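Local coordinates for cellulose-binding protein, X158 (Saccharophagus degradans, PDB 2X34), which binds the polyisoprenoid ubiquinone-8 in the long pocket of a YceI-like domain and is implicated in plant cell wall breakdown, at residues A9-L14 against V169-A174; L97-A102 against D114-V119; D65-T70 against A146-L151. One frame throughout, in Å; residues are numbered along the deposited sequence.

In the fold
Three contacts follow one ubiquinone-8 along the YceI-like domain, and every one of them touches it. In chain order, 9-14 opens interaction 1, then come 65-70 of interaction 3, both segments of interaction 2, 146-151 of interaction 3, and finally 169-174, which completes interaction 1. Interactions 1 and 2 belong to the same curled antiparallel sheet; their centres lie about 17 Å apart and their nearest atoms about 7 Å. Interaction 3, between helices 57-68 and 145-154, is centred about 28 Å from interaction 1 and about 29 Å from interaction 2, across the chain's centre. The sheet contacts line the middle and far parts of the isoprenoid tail, the helix pair the quinone end.

Interaction 1: residues A9-L14 against V169-A174; sequences ATASFL and VLFYEA. With UQ8 (Ubiquinone-8), chain C.
Ser-12 OG accepts the backbone N-H of Phe-171 at 3.0 Å, a nearly straight bond (166° at the hydrogen), and is also hydrogen-bonded to Asp-8 O, so the buried hydroxyl has a partner on each strand. With chi1 -62° its OG sits beside its own backbone N and anti to the carbonyl carbon, which brings it over to Phe-171. Hydrogen bonds also pair Ala-11 N with Asp-8 OD1 and Tyr-172 OH with Gln-44 O. Beyond Ser-12, Phe-13 and Val-169 form an antiparallel hydrogen-bonded pair: Phe-13 N gives to Val-169 O at 2.9 Å, and Val-169 N returns a bond to Phe-13 O at 3.0 Å. This pairing joins strand 3-20 to strand 163-173 within the curled antiparallel sheet of the YceI-like fold. Replacing Ser-12 by alanine removes the hydroxyl and is likely to leave Phe-171 N and Asp-8 O without this shared partner. Val-169 N also lies 4.0 Å above the plane of the Phe-13 ring, over its centre. Ala-11 O meets the edge of the Phe-171 ring, 3.3 Å from CE2. From the other side of the sheet, Leu-170 CD1 reaches ubiquinone-8 C38 at 3.6 Å.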
# COMPACT_ATOMS: atom_id res chain seq x y z
N ALA A 9 -0.38 -13.31 2.26
CA ALA A 9 0.55 -12.30 2.74
C ALA A 9 1.93 -12.46 2.16
O ALA A 9 2.58 -11.49 1.84
CB ALA A 9 0.63 -12.31 4.25
N THR A 10 2.39 -13.70 2.02
CA THR A 10 3.75 -13.88 1.50
C THR A 10 3.86 -13.67 -0.03
O THR A 10 4.93 -13.28 -0.52
CB THR A 10 4.37 -15.22 2.01
OG1 THR A 10 3.57 -16.32 1.61
CG2 THR A 10 4.47 -15.22 3.54
N ALA A 11 2.79 -13.87 -0.79
CA ALA A 11 2.83 -13.63 -2.24
C ALA A 11 2.64 -12.17 -2.64
O ALA A 11 2.96 -11.79 -3.76
CB ALA A 11 1.77 -14.52 -2.98
N SER A 12 2.10 -11.37 -1.73
CA SER A 12 1.66 -10.02 -2.04
C SER A 12 2.80 -9.03 -1.72
O SER A 12 3.59 -9.28 -0.83
CB SER A 12 0.43 -9.68 -1.19
OG SER A 12 -0.70 -10.52 -1.46
N PHE A 13 2.88 -7.92 -2.44
CA PHE A 13 3.88 -6.90 -2.17
C PHE A 13 3.33 -5.50 -2.37
O PHE A 13 2.37 -5.30 -3.10
CB PHE A 13 5.18 -7.10 -2.98
CG PHE A 13 5.05 -6.78 -4.45
CD1 PHE A 13 5.13 -5.47 -4.91
CD2 PHE A 13 4.92 -7.79 -5.38
CE1 PHE A 13 5.03 -5.17 -6.27
CE2 PHE A 13 4.82 -7.49 -6.75
CZ PHE A 13 4.88 -6.19 -7.17
N LEU A 14 3.92 -4.55 -1.66
CA LEU A 14 3.63 -3.15 -1.86
C LEU A 14 4.93 -2.37 -1.70
O LEU A 14 5.62 -2.45 -0.65
CB LEU A 14 2.55 -2.65 -0.93
CG LEU A 14 2.18 -1.17 -1.09
CD1 LEU A 14 0.77 -0.91 -0.58
CD2 LEU A 14 3.20 -0.28 -0.38
N VAL A 169 0.99 -5.52 -5.81
CA VAL A 169 0.31 -6.68 -6.38
C VAL A 169 -0.11 -7.54 -5.20
O VAL A 169 0.73 -8.01 -4.42
CB VAL A 169 1.22 -7.45 -7.36
CG1 VAL A 169 0.50 -8.69 -7.91
CG2 VAL A 169 1.68 -6.49 -8.53
N LEU A 170 -1.42 -7.69 -5.04
CA LEU A 170 -2.00 -8.40 -3.91
C LEU A 170 -2.75 -9.61 -4.41
O LEU A 170 -3.42 -9.56 -5.47
CB LEU A 170 -3.01 -7.51 -3.17
CG LEU A 170 -2.56 -6.09 -2.84
CD1 LEU A 170 -3.74 -5.23 -2.39
CD2 LEU A 170 -1.45 -6.11 -1.82
N PHE A 171 -2.67 -10.69 -3.65
CA PHE A 171 -3.34 -11.92 -4.00
C PHE A 171 -4.26 -12.25 -2.84
O PHE A 171 -3.82 -12.36 -1.67
CB PHE A 171 -2.34 -13.07 -4.23
CG PHE A 171 -1.39 -12.83 -5.37
CD1 PHE A 171 -1.70 -13.26 -6.67
CD2 PHE A 171 -0.19 -12.17 -5.16
CE1 PHE A 171 -0.79 -13.04 -7.74
CE2 PHE A 171 0.70 -11.94 -6.22
CZ PHE A 171 0.39 -12.38 -7.51
N TYR A 172 -5.54 -12.37 -3.15
CA TYR A 172 -6.55 -12.71 -2.17
C TYR A 172 -7.08 -14.10 -2.50
O TYR A 172 -7.26 -14.45 -3.69
CB TYR A 172 -7.68 -11.69 -2.18
CG TYR A 172 -7.34 -10.37 -1.55
CD1 TYR A 172 -7.56 -10.17 -0.19
CD2 TYR A 172 -6.83 -9.32 -2.30
CE1 TYR A 172 -7.25 -8.96 0.43
CE2 TYR A 172 -6.50 -8.09 -1.68
CZ TYR A 172 -6.73 -7.92 -0.32
OH TYR A 172 -6.45 -6.73 0.31
N GLU A 173 -7.31 -14.91 -1.46
CA GLU A 173 -7.76 -16.29 -1.63
C GLU A 173 -9.06 -16.57 -0.89
O GLU A 173 -9.20 -16.25 0.28
CB GLU A 173 -6.73 -17.27 -1.06
CG GLU A 173 -5.56 -17.50 -1.95
CD GLU A 173 -5.71 -18.65 -2.95
OE1 GLU A 173 -6.66 -19.45 -2.92
OE2 GLU A 173 -4.81 -18.74 -3.78
N ALA A 174 -10.00 -17.18 -1.59
CA ALA A 174 -11.24 -17.65 -0.96
C ALA A 174 -10.90 -18.90 -0.17
O ALA A 174 -9.93 -19.56 -0.48
CB ALA A 174 -12.28 -17.95 -2.01
C45 UQ8 C . -10.91 -4.58 -5.67
C44 UQ8 C . -10.69 -5.70 -4.72
C46 UQ8 C . -11.28 -7.04 -5.13
C43 UQ8 C . -10.00 -5.57 -3.57
C42 UQ8 C . -9.35 -4.30 -3.04
C41 UQ8 C . -7.96 -4.70 -2.49
C39 UQ8 C . -7.27 -3.52 -1.89
C40 UQ8 C . -7.65 -3.18 -0.48
C38 UQ8 C . -6.37 -2.81 -2.60
C37 UQ8 C . -5.62 -1.60 -2.08
C36 UQ8 C . -6.06 -0.38 -2.89
C34 UQ8 C . -5.26 0.89 -2.66
C35 UQ8 C . -5.61 2.08 -3.50
C33 UQ8 C . -4.26 0.94 -1.75
C32 UQ8 C . -3.45 2.21 -1.46
C31 UQ8 C . -1.96 1.86 -1.30
C29 UQ8 C . -1.19 2.99 -0.65
C30 UQ8 C . -1.13 4.35 -1.30
C28 UQ8 C . -0.54 2.73 0.51
C27 UQ8 C . 0.31 3.75 1.27
C26 UQ8 C . 1.75 3.23 1.17
C24 UQ8 C . 2.77 4.04 1.97
C25 UQ8 C . 2.78 3.97 3.47
C23 UQ8 C . 3.63 4.78 1.28
C22 UQ8 C . 4.74 5.66 1.83
C21 UQ8 C . 4.30 7.14 1.80
C19 UQ8 C . 5.42 8.17 1.89
C20 UQ8 C . 5.03 9.61 1.72
C18 UQ8 C . 6.71 7.82 2.09
C17 UQ8 C . 7.85 8.86 2.18
C16 UQ8 C . 9.08 8.21 1.57
C14 UQ8 C . 10.38 9.00 1.47
C15 UQ8 C . 10.46 10.21 0.57
C13 UQ8 C . 11.46 8.57 2.19
C12 UQ8 C . 12.84 9.24 2.19
C11 UQ8 C . 13.96 8.19 2.17
C9 UQ8 C . 15.28 8.90 2.07
C10 UQ8 C . 15.72 9.37 0.69
C8 UQ8 C . 16.01 9.07 3.20
C7 UQ8 C . 17.36 9.76 3.34
C6 UQ8 C . 18.34 8.81 3.96
C1 UQ8 C . 18.43 8.50 5.42
C1M UQ8 C . 17.58 9.15 6.48
C2 UQ8 C . 19.46 7.51 5.87
O2 UQ8 C . 19.57 7.24 7.06
C3 UQ8 C . 20.37 6.84 4.92
O3 UQ8 C . 21.29 5.92 5.39
C3M UQ8 C . 22.24 6.17 6.44
C4 UQ8 C . 20.25 7.17 3.48
O4 UQ8 C . 21.02 6.57 2.51
C4M UQ8 C . 22.44 6.48 2.65
C5 UQ8 C . 19.26 8.13 3.03
O5 UQ8 C . 19.16 8.32 1.83

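Interaction 2: residues L97-A102 against D114-V119; sequences LVDVSA and DTQLNV. With UQ8 (Ubiquinone-8), chain C.
Asp-99 and Gln-116 run alongside each other from neighbouring strands, on the sheet face that also carries Leu-97 and Ser-101. Gln-116 starts with CG anti to its backbone N (chi1 -166°) and stays extended to CD; this brings NE2 to Asp-99 OD1 at 2.8 Å, on the syn side of the carboxylate. The amide and carboxylate planes differ by only 14°, though the bond is bent, with 145° at the hydrogen. Leu-97 crosses the same glutamine obliquely, its CD1 3.9 Å from Gln-116 OE1. Further along, Ser-101 OG donates to Asp-114 OD1 at 2.7 Å, nearly in line with the C-O bond. On the reverse face the touching groups are methyls: Val-100 turns CG1 to Leu-117 CD1 at 3.9 Å, the side chains crossing at about a right angle, and sets CG2 3.8 Å from Thr-115 CG2. That threonine methyl, placed between N and the carbonyl carbon, also faces ubiquinone-8 C35. Val-119 CG2 touches C45, one of the two methyls that end the isoprenoid chain, at 3.7 Å. In this beta hairpin, 95-106 with 109-121, hydrogen-bonded pairs Val-98/Leu-117 and Val-100/Thr-115 alternate with non-hydrogen-bonded ones such as Asp-99/Gln-116; strand 75-81 flanks the first arm, through Val-78 and Val-80, and strand 126-138 the second, through Val-129, Gln-132 and Leu-135.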
# COMPACT_ATOMS: atom_id res chain seq x y z
N LEU A 97 -11.61 -3.66 -14.67
CA LEU A 97 -11.16 -2.43 -14.01
C LEU A 97 -12.20 -2.01 -13.01
O LEU A 97 -13.41 -2.05 -13.30
CB LEU A 97 -10.98 -1.31 -15.02
CG LEU A 97 -10.03 -1.66 -16.16
CD1 LEU A 97 -10.10 -0.57 -17.20
CD2 LEU A 97 -8.60 -1.82 -15.62
N VAL A 98 -11.75 -1.59 -11.84
CA VAL A 98 -12.66 -1.18 -10.80
C VAL A 98 -12.20 0.21 -10.36
O VAL A 98 -11.04 0.41 -9.98
CB VAL A 98 -12.69 -2.19 -9.62
CG1 VAL A 98 -13.55 -1.67 -8.50
CG2 VAL A 98 -13.21 -3.55 -10.09
N ASP A 99 -13.11 1.18 -10.47
CA ASP A 99 -12.84 2.54 -10.04
C ASP A 99 -13.15 2.60 -8.53
O ASP A 99 -14.26 2.27 -8.12
CB ASP A 99 -13.73 3.52 -10.81
CG ASP A 99 -13.39 3.60 -12.29
OD1 ASP A 99 -12.21 3.47 -12.67
OD2 ASP A 99 -14.31 3.84 -13.08
N VAL A 100 -12.17 2.97 -7.71
CA VAL A 100 -12.36 2.95 -6.26
C VAL A 100 -12.08 4.30 -5.64
O VAL A 100 -11.24 5.07 -6.13
CB VAL A 100 -11.44 1.91 -5.55
CG1 VAL A 100 -11.67 0.50 -6.10
CG2 VAL A 100 -10.00 2.32 -5.67
N SER A 101 -12.82 4.60 -4.57
CA SER A 101 -12.49 5.64 -3.62
C SER A 101 -12.02 4.87 -2.40
O SER A 101 -12.81 4.53 -1.52
CB SER A 101 -13.72 6.50 -3.32
OG SER A 101 -14.04 7.34 -4.42
N ALA A 102 -10.73 4.54 -2.36
CA ALA A 102 -10.17 3.77 -1.24
C ALA A 102 -9.78 4.70 -0.08
O ALA A 102 -9.16 5.75 -0.31
CB ALA A 102 -8.94 2.94 -1.75
N ASP A 114 -8.51 8.08 -4.96
CA ASP A 114 -9.38 7.82 -6.10
C ASP A 114 -8.52 7.30 -7.21
O ASP A 114 -7.69 8.04 -7.77
CB ASP A 114 -10.06 9.11 -6.58
CG ASP A 114 -11.08 9.61 -5.61
OD1 ASP A 114 -12.03 8.87 -5.31
OD2 ASP A 114 -10.91 10.75 -5.12
N THR A 115 -8.65 6.02 -7.51
CA THR A 115 -7.77 5.41 -8.48
C THR A 115 -8.52 4.25 -9.11
O THR A 115 -9.66 3.97 -8.73
CB THR A 115 -6.46 4.96 -7.80
OG1 THR A 115 -5.48 4.58 -8.78
CG2 THR A 115 -6.70 3.80 -6.81
N GLN A 116 -7.86 3.57 -10.06
CA GLN A 116 -8.40 2.41 -10.72
C GLN A 116 -7.55 1.17 -10.39
O GLN A 116 -6.32 1.20 -10.48
CB GLN A 116 -8.38 2.68 -12.22
CG GLN A 116 -9.21 1.74 -13.06
CD GLN A 116 -9.38 2.28 -14.47
OE1 GLN A 116 -8.42 2.34 -15.23
NE2 GLN A 116 -10.61 2.71 -14.82
N LEU A 117 -8.22 0.09 -10.04
CA LEU A 117 -7.59 -1.18 -9.76
C LEU A 117 -7.87 -2.16 -10.91
O LEU A 117 -8.90 -2.06 -11.60
CB LEU A 117 -8.12 -1.76 -8.45
CG LEU A 117 -8.00 -0.86 -7.22
CD1 LEU A 117 -8.45 -1.66 -5.98
CD2 LEU A 117 -6.56 -0.35 -7.08
N ASN A 118 -6.93 -3.07 -11.12
CA ASN A 118 -7.12 -4.19 -12.00
C ASN A 118 -7.36 -5.38 -11.10
O ASN A 118 -6.59 -5.60 -10.14
CB ASN A 118 -5.89 -4.43 -12.85
CG ASN A 118 -6.09 -5.53 -13.86
OD1 ASN A 118 -6.00 -6.71 -13.53
ND2 ASN A 118 -6.43 -5.16 -15.11
N VAL A 119 -8.44 -6.10 -11.38
CA VAL A 119 -8.78 -7.32 -10.67
C VAL A 119 -8.82 -8.46 -11.69
O VAL A 119 -9.57 -8.39 -12.66
CB VAL A 119 -10.15 -7.23 -9.96
CG1 VAL A 119 -10.43 -8.53 -9.18
CG2 VAL A 119 -10.19 -5.99 -9.01
C45 UQ8 C . -10.91 -4.58 -5.67
C44 UQ8 C . -10.69 -5.70 -4.72
C46 UQ8 C . -11.28 -7.04 -5.13
C43 UQ8 C . -10.00 -5.57 -3.57
C42 UQ8 C . -9.35 -4.30 -3.04
C41 UQ8 C . -7.96 -4.70 -2.49
C39 UQ8 C . -7.27 -3.52 -1.89
C40 UQ8 C . -7.65 -3.18 -0.48
C38 UQ8 C . -6.37 -2.81 -2.60
C37 UQ8 C . -5.62 -1.60 -2.08
C36 UQ8 C . -6.06 -0.38 -2.89
C34 UQ8 C . -5.26 0.89 -2.66
C35 UQ8 C . -5.61 2.08 -3.50
C33 UQ8 C . -4.26 0.94 -1.75
C32 UQ8 C . -3.45 2.21 -1.46
C31 UQ8 C . -1.96 1.86 -1.30
C29 UQ8 C . -1.19 2.99 -0.65
C30 UQ8 C . -1.13 4.35 -1.30
C28 UQ8 C . -0.54 2.73 0.51
C27 UQ8 C . 0.31 3.75 1.27
C26 UQ8 C . 1.75 3.23 1.17
C24 UQ8 C . 2.77 4.04 1.97
C25 UQ8 C . 2.78 3.97 3.47
C23 UQ8 C . 3.63 4.78 1.28
C22 UQ8 C . 4.74 5.66 1.83
C21 UQ8 C . 4.30 7.14 1.80
C19 UQ8 C . 5.42 8.17 1.89
C20 UQ8 C . 5.03 9.61 1.72
C18 UQ8 C . 6.71 7.82 2.09
C17 UQ8 C . 7.85 8.86 2.18
C16 UQ8 C . 9.08 8.21 1.57
C14 UQ8 C . 10.38 9.00 1.47
C15 UQ8 C . 10.46 10.21 0.57
C13 UQ8 C . 11.46 8.57 2.19
C12 UQ8 C . 12.84 9.24 2.19
C11 UQ8 C . 13.96 8.19 2.17
C9 UQ8 C . 15.28 8.90 2.07
C10 UQ8 C . 15.72 9.37 0.69
C8 UQ8 C . 16.01 9.07 3.20
C7 UQ8 C . 17.36 9.76 3.34
C6 UQ8 C . 18.34 8.81 3.96
C1 UQ8 C . 18.43 8.50 5.42
C1M UQ8 C . 17.58 9.15 6.48
C2 UQ8 C . 19.46 7.51 5.87
O2 UQ8 C . 19.57 7.24 7.06
C3 UQ8 C . 20.37 6.84 4.92
O3 UQ8 C . 21.29 5.92 5.39
C3M UQ8 C . 22.24 6.17 6.44
C4 UQ8 C . 20.25 7.17 3.48
O4 UQ8 C . 21.02 6.57 2.51
C4M UQ8 C . 22.44 6.48 2.65
C5 UQ8 C . 19.26 8.13 3.03
O5 UQ8 C . 19.16 8.32 1.83

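Interaction 3: residues D65-T70 against A146-L151. With UQ8 (Ubiquinone-8), chain C.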
# COMPACT_ATOMS: atom_id res chain seq x y z
N ASP A 65 10.87 5.77 13.12
CA ASP A 65 10.83 6.67 14.28
C ASP A 65 10.37 8.09 13.96
O ASP A 65 9.58 8.67 14.69
CB ASP A 65 12.22 6.74 14.92
CG ASP A 65 12.65 5.43 15.57
OD1 ASP A 65 11.79 4.57 15.85
OD2 ASP A 65 13.85 5.28 15.80
N TYR A 66 10.86 8.63 12.85
CA TYR A 66 10.73 10.05 12.54
C TYR A 66 9.84 10.35 11.35
O TYR A 66 9.46 11.48 11.14
CB TYR A 66 12.13 10.64 12.34
CG TYR A 66 12.97 10.44 13.58
CD1 TYR A 66 12.53 10.95 14.79
CD2 TYR A 66 14.15 9.72 13.57
CE1 TYR A 66 13.24 10.78 15.94
CE2 TYR A 66 14.87 9.53 14.74
CZ TYR A 66 14.39 10.08 15.92
OH TYR A 66 15.04 9.95 17.12
N LEU A 67 9.54 9.35 10.53
CA LEU A 67 8.61 9.56 9.42
C LEU A 67 7.23 9.01 9.77
O LEU A 67 6.30 9.77 10.00
CB LEU A 67 9.17 8.94 8.15
CG LEU A 67 8.29 9.16 6.92
CD1 LEU A 67 8.40 10.60 6.43
CD2 LEU A 67 8.71 8.19 5.88
N PHE A 68 7.10 7.69 9.88
CA PHE A 68 5.82 7.07 10.18
C PHE A 68 5.47 7.20 11.64
O PHE A 68 4.30 7.18 11.99
CB PHE A 68 5.81 5.60 9.76
CG PHE A 68 6.10 5.38 8.29
CD1 PHE A 68 5.36 6.02 7.31
CD2 PHE A 68 7.11 4.53 7.89
CE1 PHE A 68 5.63 5.82 5.96
CE2 PHE A 68 7.39 4.32 6.55
CZ PHE A 68 6.64 4.96 5.58
N GLU A 69 6.47 7.35 12.50
CA GLU A 69 6.24 7.46 13.95
C GLU A 69 5.48 6.22 14.44
O GLU A 69 4.39 6.32 15.00
CB GLU A 69 5.51 8.76 14.31
CG GLU A 69 6.19 10.00 13.79
CD GLU A 69 5.53 11.26 14.29
OE1 GLU A 69 4.50 11.66 13.74
OE2 GLU A 69 6.06 11.87 15.23
N THR A 70 6.08 5.06 14.23
CA THR A 70 5.39 3.78 14.41
C THR A 70 5.05 3.44 15.88
O THR A 70 4.23 2.56 16.12
CB THR A 70 6.17 2.58 13.78
OG1 THR A 70 7.41 2.42 14.45
CG2 THR A 70 6.44 2.76 12.32
N ALA A 146 7.00 17.02 7.29
CA ALA A 146 7.94 17.32 8.38
C ALA A 146 8.90 16.16 8.56
O ALA A 146 10.12 16.36 8.73
CB ALA A 146 7.19 17.65 9.71
N GLY A 147 8.36 14.94 8.54
CA GLY A 147 9.19 13.73 8.58
C GLY A 147 10.25 13.66 7.48
O GLY A 147 11.42 13.34 7.74
N ILE A 148 9.85 13.98 6.25
CA ILE A 148 10.78 13.95 5.11
C ILE A 148 11.88 14.98 5.34
O ILE A 148 13.07 14.70 5.14
CB ILE A 148 10.04 14.16 3.75
CG1 ILE A 148 9.20 12.91 3.45
CG2 ILE A 148 11.01 14.42 2.63
CD1 ILE A 148 8.29 13.00 2.21
N GLU A 149 11.50 16.16 5.82
CA GLU A 149 12.49 17.20 6.08
C GLU A 149 13.47 16.75 7.19
O GLU A 149 14.65 17.04 7.11
CB GLU A 149 11.80 18.54 6.42
CG GLU A 149 12.73 19.68 6.80
CD GLU A 149 13.73 20.10 5.72
OE1 GLU A 149 13.54 19.83 4.51
OE2 GLU A 149 14.73 20.73 6.11
N THR A 150 13.00 16.00 8.17
CA THR A 150 13.88 15.48 9.21
C THR A 150 14.86 14.49 8.60
O THR A 150 16.07 14.54 8.87
CB THR A 150 13.10 14.82 10.36
OG1 THR A 150 12.27 15.79 11.00
CG2 THR A 150 14.04 14.25 11.39
N LEU A 151 14.36 13.63 7.72
CA LEU A 151 15.22 12.66 7.04
C LEU A 151 16.26 13.36 6.18
O LEU A 151 17.42 12.99 6.20
CB LEU A 151 14.38 11.68 6.22
CG LEU A 151 13.42 10.78 6.98
CD1 LEU A 151 12.60 9.87 6.00
CD2 LEU A 151 14.14 9.96 7.98
C45 UQ8 C . -10.91 -4.58 -5.67
C44 UQ8 C . -10.69 -5.70 -4.72
C46 UQ8 C . -11.28 -7.04 -5.13
C43 UQ8 C . -10.00 -5.57 -3.57
C42 UQ8 C . -9.35 -4.30 -3.04
C41 UQ8 C . -7.96 -4.70 -2.49
C39 UQ8 C . -7.27 -3.52 -1.89
C40 UQ8 C . -7.65 -3.18 -0.48
C38 UQ8 C . -6.37 -2.81 -2.60
C37 UQ8 C . -5.62 -1.60 -2.08
C36 UQ8 C . -6.06 -0.38 -2.89
C34 UQ8 C . -5.26 0.89 -2.66
C35 UQ8 C . -5.61 2.08 -3.50
C33 UQ8 C . -4.26 0.94 -1.75
C32 UQ8 C . -3.45 2.21 -1.46
C31 UQ8 C . -1.96 1.86 -1.30
C29 UQ8 C . -1.19 2.99 -0.65
C30 UQ8 C . -1.13 4.35 -1.30
C28 UQ8 C . -0.54 2.73 0.51
C27 UQ8 C . 0.31 3.75 1.27
C26 UQ8 C . 1.75 3.23 1.17
C24 UQ8 C . 2.77 4.04 1.97
C25 UQ8 C . 2.78 3.97 3.47
C23 UQ8 C . 3.63 4.78 1.28
C22 UQ8 C . 4.74 5.66 1.83
C21 UQ8 C . 4.30 7.14 1.80
C19 UQ8 C . 5.42 8.17 1.89
C20 UQ8 C . 5.03 9.61 1.72
C18 UQ8 C . 6.71 7.82 2.09
C17 UQ8 C . 7.85 8.86 2.18
C16 UQ8 C . 9.08 8.21 1.57
C14 UQ8 C . 10.38 9.00 1.47
C15 UQ8 C . 10.46 10.21 0.57
C13 UQ8 C . 11.46 8.57 2.19
C12 UQ8 C . 12.84 9.24 2.19
C11 UQ8 C . 13.96 8.19 2.17
C9 UQ8 C . 15.28 8.90 2.07
C10 UQ8 C . 15.72 9.37 0.69
C8 UQ8 C . 16.01 9.07 3.20
C7 UQ8 C . 17.36 9.76 3.34
C6 UQ8 C . 18.34 8.81 3.96
C1 UQ8 C . 18.43 8.50 5.42
C1M UQ8 C . 17.58 9.15 6.48
C2 UQ8 C . 19.46 7.51 5.87
O2 UQ8 C . 19.57 7.24 7.06
C3 UQ8 C . 20.37 6.84 4.92
O3 UQ8 C . 21.29 5.92 5.39
C3M UQ8 C . 22.24 6.17 6.44
C4 UQ8 C . 20.25 7.17 3.48
O4 UQ8 C . 21.02 6.57 2.51
C4M UQ8 C . 22.44 6.48 2.65
C5 UQ8 C . 19.26 8.13 3.03
O5 UQ8 C . 19.16 8.32 1.83
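The ring of Tyr-66 has Asp-65 CB over the centre of one face, 3.7 Å above its plane, and the ring of Phe-68 has Leu-67 CD2 over one face, offset toward the rim. Both coverings come from the residue just before in the chain. Tyr-66 meets 146-151 through its CB, 4.2 Å from Thr-150 CG2, and not through its ring. Ubiquinone-8 C25 approaches the Phe-68 ring at a slant.

The two backbones come closest at Leu-67 and Gly-147, whose CA atoms are 4.3 Å apart. Tyr-66 O lies 3.4 Å from Gly-147 CA, and a beta carbon on this glycine would fall too near Leu-67 CD1 and Tyr-66 O, so the lack of a side chain permits the close approach. Leu-67 then bends over the second helix: CG lies anti to the backbone N (chi1 -178°), and chi2 of 75° sends CD1 over the backbone between Gly-147 and Ile-148, 3.7 Å from Ile-148 N and 3.9 Å from Ile-148 CG1. Its other methyl, CD2, meets ubiquinone-8 C17 at 3.9 Å. Leu-151 CD1 packs on Leu-67 CB, and Leu-151 CD2 reaches the quinone methyl C1M at 3.8 Å. No hydrogen bond joins the two segments; the evidence is of apolar packing. The contact packs the C-terminal part of helix 57-68 on helix 145-154, with Leu-151 also on Arg-62 and Met-63 of the former, and Ile-148 on the loop residues Ala-139 and Ile-160.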